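Local coordinates for protein alpha-fucosidase (PDB 2EAB) that acts as a 1,2-alpha-L-fucosidase, probably cleaving alpha-linked fucose from glycans, this chain being the catalytic portion of a larger bifidobacterial protein, at residues R106-N109 / K110-A113; S539-V543 / N544-H548; G12-K16 / D17-W21. All coordinates share one frame; numbering follows the deposited sequence.

Contact 1 of 3, residues R106-N109 / K110-A113; sequences RALN and KQLA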
loop_
_atom_site.group_PDB
_atom_site.type_symbol
_atom_site.label_atom_id
_atom_site.label_comp_id
_atom_site.label_asym_id
_atom_site.label_seq_id
_atom_site.Cartn_x
_atom_site.Cartn_y
_atom_site.Cartn_z
ATOM N N ARG A 106 17.188 -12.278 -24.818
ATOM C CA ARG A 106 16.838 -12.751 -26.158
ATOM C C ARG A 106 17.240 -14.211 -26.369
ATOM O O ARG A 106 16.450 -15.010 -26.882
ATOM C CB ARG A 106 17.490 -11.842 -27.205
ATOM C CG ARG A 106 17.190 -12.175 -28.660
ATOM C CD ARG A 106 17.824 -11.149 -29.602
ATOM N NE ARG A 106 17.475 -9.781 -29.213
ATOM C CZ ARG A 106 18.349 -8.812 -28.953
ATOM N NH1 ARG A 106 19.655 -9.020 -29.063
ATOM N NH2 ARG A 106 17.906 -7.615 -28.594
ATOM N N ALA A 107 18.460 -14.551 -25.963
ATOM C CA ALA A 107 18.968 -15.908 -26.146
ATOM C C ALA A 107 18.235 -16.935 -25.278
ATOM O O ALA A 107 18.005 -18.066 -25.716
ATOM C CB ALA A 107 20.469 -15.958 -25.911
ATOM N N LEU A 108 17.857 -16.546 -24.059
ATOM C CA LEU A 108 17.088 -17.429 -23.186
ATOM C C LEU A 108 15.719 -17.698 -23.788
ATOM O O LEU A 108 15.251 -18.838 -23.808
ATOM C CB LEU A 108 16.945 -16.821 -21.790
ATOM C CG LEU A 108 18.221 -16.854 -20.952
ATOM C CD1 LEU A 108 18.143 -15.856 -19.817
ATOM C CD2 LEU A 108 18.511 -18.257 -20.419
ATOM N N ASN A 109 15.082 -16.644 -24.289
ATOM C CA ASN A 109 13.793 -16.793 -24.945
ATOM C C ASN A 109 13.865 -17.677 -26.184
ATOM O O ASN A 109 12.941 -18.450 -26.444
ATOM C CB ASN A 109 13.199 -15.430 -25.280
ATOM C CG ASN A 109 12.676 -14.712 -24.057
ATOM O OD1 ASN A 109 12.646 -15.265 -22.958
ATOM N ND2 ASN A 109 12.259 -13.467 -24.243
ATOM N N LYS A 110 14.970 -17.580 -26.923
ATOM C CA LYS A 110 15.192 -18.435 -28.093
ATOM C C LYS A 110 15.268 -19.905 -27.685
ATOM O O LYS A 110 14.690 -20.764 -28.350
ATOM C CB LYS A 110 16.452 -18.024 -28.860
ATOM C CG LYS A 110 16.678 -18.801 -30.152
ATOM C CD LYS A 110 17.866 -18.261 -30.931
ATOM C CE LYS A 110 18.144 -19.099 -32.171
ATOM N NZ LYS A 110 18.718 -20.439 -31.838
ATOM N N GLN A 111 15.972 -20.194 -26.591
ATOM C CA GLN A 111 16.039 -21.562 -26.079
ATOM C C GLN A 111 14.642 -22.107 -25.783
ATOM O O GLN A 111 14.318 -23.242 -26.149
ATOM C CB GLN A 111 16.929 -21.643 -24.837
ATOM C CG GLN A 111 18.402 -21.430 -25.144
ATOM C CD GLN A 111 19.303 -21.551 -23.924
ATOM O OE1 GLN A 111 19.007 -21.014 -22.856
ATOM N NE2 GLN A 111 20.430 -22.234 -24.092
ATOM N N LEU A 112 13.819 -21.292 -25.126
ATOM C CA LEU A 112 12.433 -21.659 -24.840
ATOM C C LEU A 112 11.598 -21.819 -26.110
ATOM O O LEU A 112 10.866 -22.799 -26.253
ATOM C CB LEU A 112 11.795 -20.637 -23.899
ATOM C CG LEU A 112 12.423 -20.561 -22.506
ATOM C CD1 LEU A 112 12.057 -19.258 -21.815
ATOM C CD2 LEU A 112 12.015 -21.748 -21.652
ATOM N N ALA A 113 11.726 -20.871 -27.036
ATOM C CA ALA A 113 10.989 -20.936 -28.303
ATOM C C ALA A 113 11.351 -22.183 -29.113
ATOM O O ALA A 113 10.507 -22.728 -29.834
ATOM C CB ALA A 113 11.220 -19.685 -29.120
#

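Contact 2 of 3, residues S539-V543 / N544-H548; sequences SHFYV and NYMLH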
loop_
_atom_site.group_PDB
_atom_site.type_symbol
_atom_site.label_atom_id
_atom_site.label_comp_id
_atom_site.label_asym_id
_atom_site.label_seq_id
_atom_site.Cartn_x
_atom_site.Cartn_y
_atom_site.Cartn_z
ATOM N N SER A 539 3.025 -0.710 -22.470
ATOM C CA SER A 539 2.429 -1.630 -23.439
ATOM C C SER A 539 3.302 -1.724 -24.688
ATOM O O SER A 539 3.532 -2.819 -25.202
ATOM C CB SER A 539 0.995 -1.226 -23.790
ATOM O OG SER A 539 0.169 -1.304 -22.644
ATOM N N HIS A 540 3.799 -0.580 -25.158
ATOM C CA HIS A 540 4.760 -0.565 -26.255
ATOM C C HIS A 540 5.951 -1.469 -25.939
ATOM O O HIS A 540 6.386 -2.270 -26.772
ATOM C CB HIS A 540 5.262 0.855 -26.502
ATOM C CG HIS A 540 6.191 0.959 -27.665
ATOM N ND1 HIS A 540 7.561 0.872 -27.552
ATOM C CD2 HIS A 540 5.928 1.116 -28.982
ATOM C CE1 HIS A 540 8.102 0.988 -28.754
ATOM N NE2 HIS A 540 7.132 1.134 -29.637
ATOM N N PHE A 541 6.467 -1.328 -24.723
ATOM C CA PHE A 541 7.619 -2.085 -24.257
ATOM C C PHE A 541 7.340 -3.579 -24.304
ATOM O O PHE A 541 8.117 -4.344 -24.879
ATOM C CB PHE A 541 7.984 -1.639 -22.837
ATOM C CG PHE A 541 9.163 -2.361 -22.247
ATOM C CD1 PHE A 541 10.387 -2.409 -22.918
ATOM C CD2 PHE A 541 9.054 -2.981 -21.010
ATOM C CE1 PHE A 541 11.474 -3.081 -22.367
ATOM C CE2 PHE A 541 10.137 -3.635 -20.444
ATOM C CZ PHE A 541 11.351 -3.697 -21.125
ATOM N N TYR A 542 6.220 -3.998 -23.727
ATOM C CA TYR A 542 5.900 -5.415 -23.701
ATOM C C TYR A 542 5.643 -5.981 -25.084
ATOM O O TYR A 542 6.169 -7.037 -25.426
ATOM C CB TYR A 542 4.770 -5.731 -22.709
ATOM C CG TYR A 542 5.370 -6.209 -21.418
ATOM C CD1 TYR A 542 5.833 -5.300 -20.464
ATOM C CD2 TYR A 542 5.555 -7.567 -21.183
ATOM C CE1 TYR A 542 6.445 -5.740 -19.296
ATOM C CE2 TYR A 542 6.164 -8.017 -20.022
ATOM C CZ TYR A 542 6.601 -7.097 -19.082
ATOM O OH TYR A 542 7.212 -7.528 -17.930
ATOM N N VAL A 543 4.858 -5.271 -25.886
ATOM C CA VAL A 543 4.541 -5.743 -27.235
ATOM C C VAL A 543 5.795 -5.882 -28.103
ATOM O O VAL A 543 5.972 -6.889 -28.800
ATOM C CB VAL A 543 3.495 -4.827 -27.929
ATOM C CG1 VAL A 543 3.437 -5.087 -29.442
ATOM C CG2 VAL A 543 2.124 -5.004 -27.293
ATOM N N ASN A 544 6.658 -4.871 -28.062
ATOM C CA ASN A 544 7.793 -4.802 -28.979
ATOM C C ASN A 544 9.058 -5.512 -28.523
ATOM O O ASN A 544 9.860 -5.933 -29.363
ATOM C CB ASN A 544 8.096 -3.349 -29.333
ATOM C CG ASN A 544 7.050 -2.759 -30.239
ATOM O OD1 ASN A 544 7.083 -2.960 -31.454
ATOM N ND2 ASN A 544 6.094 -2.050 -29.660
ATOM N N TYR A 545 9.229 -5.662 -27.211
ATOM C CA TYR A 545 10.472 -6.218 -26.684
ATOM C C TYR A 545 10.329 -7.496 -25.867
ATOM O O TYR A 545 11.213 -8.357 -25.914
ATOM C CB TYR A 545 11.225 -5.162 -25.874
ATOM C CG TYR A 545 11.591 -3.954 -26.691
ATOM C CD1 TYR A 545 12.779 -3.924 -27.418
ATOM C CD2 TYR A 545 10.745 -2.845 -26.750
ATOM C CE1 TYR A 545 13.120 -2.819 -28.180
ATOM C CE2 TYR A 545 11.076 -1.733 -27.509
ATOM C CZ TYR A 545 12.264 -1.729 -28.221
ATOM O OH TYR A 545 12.611 -0.626 -28.965
ATOM N N MET A 546 9.233 -7.627 -25.122
ATOM C CA MET A 546 9.124 -8.698 -24.125
ATOM C C MET A 546 8.368 -9.947 -24.569
ATOM O O MET A 546 8.759 -11.063 -24.218
ATOM C CB MET A 546 8.527 -8.163 -22.822
ATOM C CG MET A 546 9.293 -6.987 -22.216
ATOM S SD MET A 546 10.973 -7.382 -21.710
ATOM C CE MET A 546 10.669 -8.444 -20.301
ATOM N N LEU A 547 7.281 -9.768 -25.317
ATOM C CA LEU A 547 6.449 -10.899 -25.733
ATOM C C LEU A 547 7.092 -11.705 -26.847
ATOM O O LEU A 547 7.764 -11.154 -27.718
ATOM C CB LEU A 547 5.070 -10.416 -26.192
ATOM C CG LEU A 547 4.200 -9.736 -25.132
ATOM C CD1 LEU A 547 2.871 -9.295 -25.718
ATOM C CD2 LEU A 547 3.981 -10.654 -23.936
ATOM N N HIS A 548 6.880 -13.017 -26.820
ATOM C CA HIS A 548 7.276 -13.869 -27.935
ATOM C C HIS A 548 6.254 -14.976 -28.136
ATOM O O HIS A 548 5.435 -15.234 -27.255
ATOM C CB HIS A 548 8.719 -14.400 -27.769
ATOM C CG HIS A 548 8.859 -15.619 -26.903
ATOM N ND1 HIS A 548 9.961 -16.444 -26.980
ATOM C CD2 HIS A 548 8.063 -16.147 -25.940
ATOM C CE1 HIS A 548 9.830 -17.436 -26.117
ATOM N NE2 HIS A 548 8.688 -17.278 -25.471
HETATM O O HOH W 1 8.279 -8.542 -28.576
#

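Contact 3 of 3, residues G12-K16 / D17-W21; sequences GDTSK and DDWLW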
loop_
_atom_site.group_PDB
_atom_site.type_symbol
_atom_site.label_atom_id
_atom_site.label_comp_id
_atom_site.label_asym_id
_atom_site.label_seq_id
_atom_site.Cartn_x
_atom_site.Cartn_y
_atom_site.Cartn_z
ATOM N N GLY A 12 -13.077 18.624 23.562
ATOM C CA GLY A 12 -14.533 18.555 23.604
ATOM C C GLY A 12 -15.010 17.128 23.789
ATOM O O GLY A 12 -14.369 16.335 24.483
ATOM N N ASP A 13 -16.135 16.804 23.157
ATOM C CA ASP A 13 -16.735 15.478 23.257
ATOM C C ASP A 13 -16.012 14.469 22.363
ATOM O O ASP A 13 -16.173 14.485 21.141
ATOM C CB ASP A 13 -18.225 15.546 22.899
ATOM C CG ASP A 13 -18.987 14.292 23.295
ATOM O OD1 ASP A 13 -18.352 13.256 23.580
ATOM O OD2 ASP A 13 -20.235 14.346 23.322
ATOM N N THR A 14 -15.225 13.593 22.986
ATOM C CA THR A 14 -14.474 12.561 22.264
ATOM C C THR A 14 -15.101 11.173 22.406
ATOM O O THR A 14 -14.523 10.178 21.962
ATOM C CB THR A 14 -13.001 12.487 22.733
ATOM O OG1 THR A 14 -12.955 12.248 24.146
ATOM C CG2 THR A 14 -12.259 13.772 22.404
ATOM N N SER A 15 -16.287 11.113 23.013
ATOM C CA SER A 15 -16.960 9.842 23.295
ATOM C C SER A 15 -17.265 9.010 22.048
ATOM O O SER A 15 -17.342 7.782 22.123
ATOM C CB SER A 15 -18.251 10.080 24.083
ATOM O OG SER A 15 -19.182 10.818 23.307
ATOM N N LYS A 16 -17.439 9.682 20.913
ATOM C CA LYS A 16 -17.788 9.013 19.657
ATOM C C LYS A 16 -16.576 8.777 18.749
ATOM O O LYS A 16 -16.714 8.243 17.647
ATOM C CB LYS A 16 -18.870 9.804 18.905
ATOM C CG LYS A 16 -20.101 10.177 19.739
ATOM C CD LYS A 16 -20.899 8.951 20.168
ATOM C CE LYS A 16 -22.091 9.335 21.036
ATOM N NZ LYS A 16 -21.679 9.867 22.368
ATOM N N ASP A 17 -15.396 9.176 19.215
ATOM C CA ASP A 17 -14.159 9.003 18.452
ATOM C C ASP A 17 -13.655 7.564 18.538
ATOM O O ASP A 17 -13.936 6.853 19.507
ATOM C CB ASP A 17 -13.075 9.963 18.957
ATOM C CG ASP A 17 -13.370 11.420 18.635
ATOM O OD1 ASP A 17 -14.342 11.710 17.900
ATOM O OD2 ASP A 17 -12.609 12.283 19.121
ATOM N N ASP A 18 -12.911 7.144 17.514
ATOM C CA ASP A 18 -12.300 5.818 17.485
ATOM C C ASP A 18 -10.927 5.871 18.137
ATOM O O ASP A 18 -10.063 6.622 17.692
ATOM C CB ASP A 18 -12.151 5.329 16.040
ATOM C CG ASP A 18 -13.475 5.279 15.293
ATOM O OD1 ASP A 18 -14.494 4.837 15.868
ATOM O OD2 ASP A 18 -13.487 5.672 14.108
ATOM N N TRP A 19 -10.733 5.064 19.180
ATOM C CA TRP A 19 -9.476 5.033 19.922
ATOM C C TRP A 19 -8.843 3.654 19.956
ATOM O O TRP A 19 -9.521 2.650 20.170
ATOM C CB TRP A 19 -9.723 5.403 21.383
ATOM C CG TRP A 19 -9.944 6.836 21.707
ATOM C CD1 TRP A 19 -10.227 7.858 20.849
ATOM C CD2 TRP A 19 -9.946 7.399 23.019
ATOM N NE1 TRP A 19 -10.380 9.034 21.547
ATOM C CE2 TRP A 19 -10.216 8.777 22.884
ATOM C CE3 TRP A 19 -9.731 6.870 24.300
ATOM C CZ2 TRP A 19 -10.283 9.637 23.984
ATOM C CZ3 TRP A 19 -9.798 7.725 25.393
ATOM C CH2 TRP A 19 -10.067 9.093 25.227
ATOM N N LEU A 20 -7.526 3.621 19.777
ATOM C CA LEU A 20 -6.710 2.553 20.352
ATOM C C LEU A 20 -6.252 3.111 21.692
ATOM O O LEU A 20 -5.813 4.252 21.759
ATOM C CB LEU A 20 -5.479 2.253 19.501
ATOM C CG LEU A 20 -5.619 1.500 18.178
ATOM C CD1 LEU A 20 -6.264 2.349 17.122
ATOM C CD2 LEU A 20 -4.251 1.035 17.701
ATOM N N TRP A 21 -6.374 2.331 22.761
ATOM C CA TRP A 21 -6.002 2.839 24.080
ATOM C C TRP A 21 -5.452 1.769 25.020
ATOM O O TRP A 21 -5.746 0.585 24.874
ATOM C CB TRP A 21 -7.150 3.634 24.709
ATOM C CG TRP A 21 -8.350 2.827 25.056
ATOM C CD1 TRP A 21 -9.310 2.365 24.199
ATOM C CD2 TRP A 21 -8.736 2.398 26.365
ATOM N NE1 TRP A 21 -10.268 1.666 24.898
ATOM C CE2 TRP A 21 -9.940 1.674 26.229
ATOM C CE3 TRP A 21 -8.179 2.554 27.643
ATOM C CZ2 TRP A 21 -10.600 1.107 27.326
ATOM C CZ3 TRP A 21 -8.838 1.989 28.732
ATOM C CH2 TRP A 21 -10.033 1.273 28.564
HETATM O O HOH W 2 -16.801 12.363 19.586
HETATM O O HOH W 3 -16.462 5.806 20.299
HETATM O O HOH W 4 -16.588 6.520 15.605
#

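Contact 1 of 3, residues R106-N109 / K110-A113
Leu108 and Leu112, one turn apart, line the packed face of an alpha-helix, and the eight residues 106-113 make up the closing turns of helix 103-113, within the N-terminal region related to glycosyl hydrolase family 65. The backbone supplies the regular bonding pattern of such a helix: Lys110 N, Gln111 N, Leu112 N and Ala113 N each donate to the carbonyl four residues back. The shortest of the four runs from Ala113 N to Asn109 O, at 2.8 Å.

The inner side is closely filled. Leu108 and Leu112 both press on Val119, and Leu108 also reaches Leu124, so the loop that follows the helix covers this face. Asn109 is buried beside them. Its CG lies anti to the carbonyl carbon (chi1 -74°), and its OD1 accepts a hydrogen bond from Val562 N; the same oxygen lies 4.2 Å from Leu112 CD1.

Ala107 and Lys110 make the solvent side, where little is gripped. Lys110 leaves with CG anti to the backbone nitrogen (chi1 -175°), and its chain stays extended until a bend at the last torsion, so that only its root lies against the previous turn, CB 3.5 Å from Ala107 O. Gln111, though exposed, lies at the border between the two sides and touches Val119. Its CG sits 3.4 Å from Ala107 O, while the amide passes obliquely across the end of Leu108, bringing OE1 to 3.7 Å from Leu108 CD2.

Contact 2 of 3, residues S539-V543 / N544-H548
The C-terminal end of a long helix is illustrated here: helix 525-546 of the catalytic domain closes in a wider, pi-type turn, in which Tyr542 O is shared by Met546 N and Leu547 N. The two donors approach differently. Leu547 N, five residues on, comes nearly along the C=O axis at 3.0 Å from Tyr542 O, whereas Met546 N stands above the carbonyl plane, 40° out of it. Phe541 O takes a bond from Tyr545 N and a weak one from Met546 N, which marks the same widening.

Two residues earlier than Tyr542, His540 O is also doubly held. Asn544 N and Asn544 ND2 both donate to it, each at 2.9 Å, and the oxygen lies in the plane of the side-chain amide, whose rotation is thereby fixed; ND2 also hangs over one face of the His540 ring.

The buried side belongs to Met546. Its CG, anti to the carbonyl carbon (chi1 -56°), lies over two ring faces in CH-pi contacts, 3.9 Å from the centroid of the Tyr542 ring and 4.1 Å from that of Phe541. The bend at chi2 then brings the sulfur obliquely beside Phe541, SD lying 3.8 Å from Phe541 CZ, a Met-aromatic contact. Tyr542 CD2 is only 3.4 Å from Met546 CB, and the unusual chi1 of Tyr542 (-98°) is consistent with tight packing there. Tyr545 crosses Phe541 at about a right angle, and its hydroxyl bonds Glu479.

A water donates to Val543 O and Leu547 O, while Trp615 NE1 also reaches Val543 O and Lys617 NZ bonds Asn544 O. Val543 O and Asn544 O, past the last regular bonds, thus still find donors, and the lysine charge would probably be favourable beside the negative end of the helix dipole.

Contact 3 of 3, residues G12-K16 / D17-W21
Asp17 OD2 is gripped by two groups from beyond the turn, in a salt bridge with Lys164 NZ and a hydrogen bond from Asn161 ND2, and it also rests against Thr14, 3.6 Å from Thr14 CG2. Thr14 and Asp17 are the first and last residues of a type I beta turn. Its closing bond, from Asp17 N to Thr14 O (3.1 Å), has the nitrogen well above the carbonyl plane, 62° out of it. Asp17 CG stands anti to its own carbonyl carbon (chi1 -69°), which lays the carboxylate obliquely across Thr14.

An Asx turn leads in. Asp13 OD1 accepts from Ser15 N, almost head-on, and from Ser15 OG at 2.6 Å on the syn side; Lys16 NZ in turn donates to Ser15 OG at 2.8 Å, making a surface chain of bonds. Water finishes the turn: one molecule donates to Asp13 O and Asp17 OD1 while accepting from Lys16 N, another spans Ser15 O and Asp17 O, and a third joins Lys16 O to Asp18 OD1.

Replacing Asp17 with an alanine would probably leave Lys164 without its carboxylate mate, Asn161 ND2 without this acceptor, and a gap beside the Thr14 methyl. Farther along, Trp19 CZ2 lies 3.7 Å from Thr14 OG1, meeting it obliquely.

Beyond the turn the chain enters strand 19-22, one of the two edge strands of a nine-stranded antiparallel sheet, where Leu20 pairs through its backbone with Leu160 next to it, while the carboxylate of Asp18 reaches the helical side, meeting Tyr331 at the end of helix 316-331 and Lys377 of helix 365-386.

How the contacts relate
Followed from the N terminus, the three contacts come in series, none nested in or crossing another; contacts 1 and 2 are helix ends, contact 3 a beta turn. Contact 3 turns the chain into the edge strand of the large antiparallel sheet. Contact 1 then completes helix 103-113, and contact 2, far on in sequence, ends helix 525-546 in the catalytic domain. In space the last two meet: their centres are 15 Å apart, and His548 CE1 lies 3.3 Å from Asn109 O, so the N-terminal region packs directly on the catalytic domain here. Contact 3 stands on the opposite side of the chain's centre, about 61 Å from contact 1 between centres.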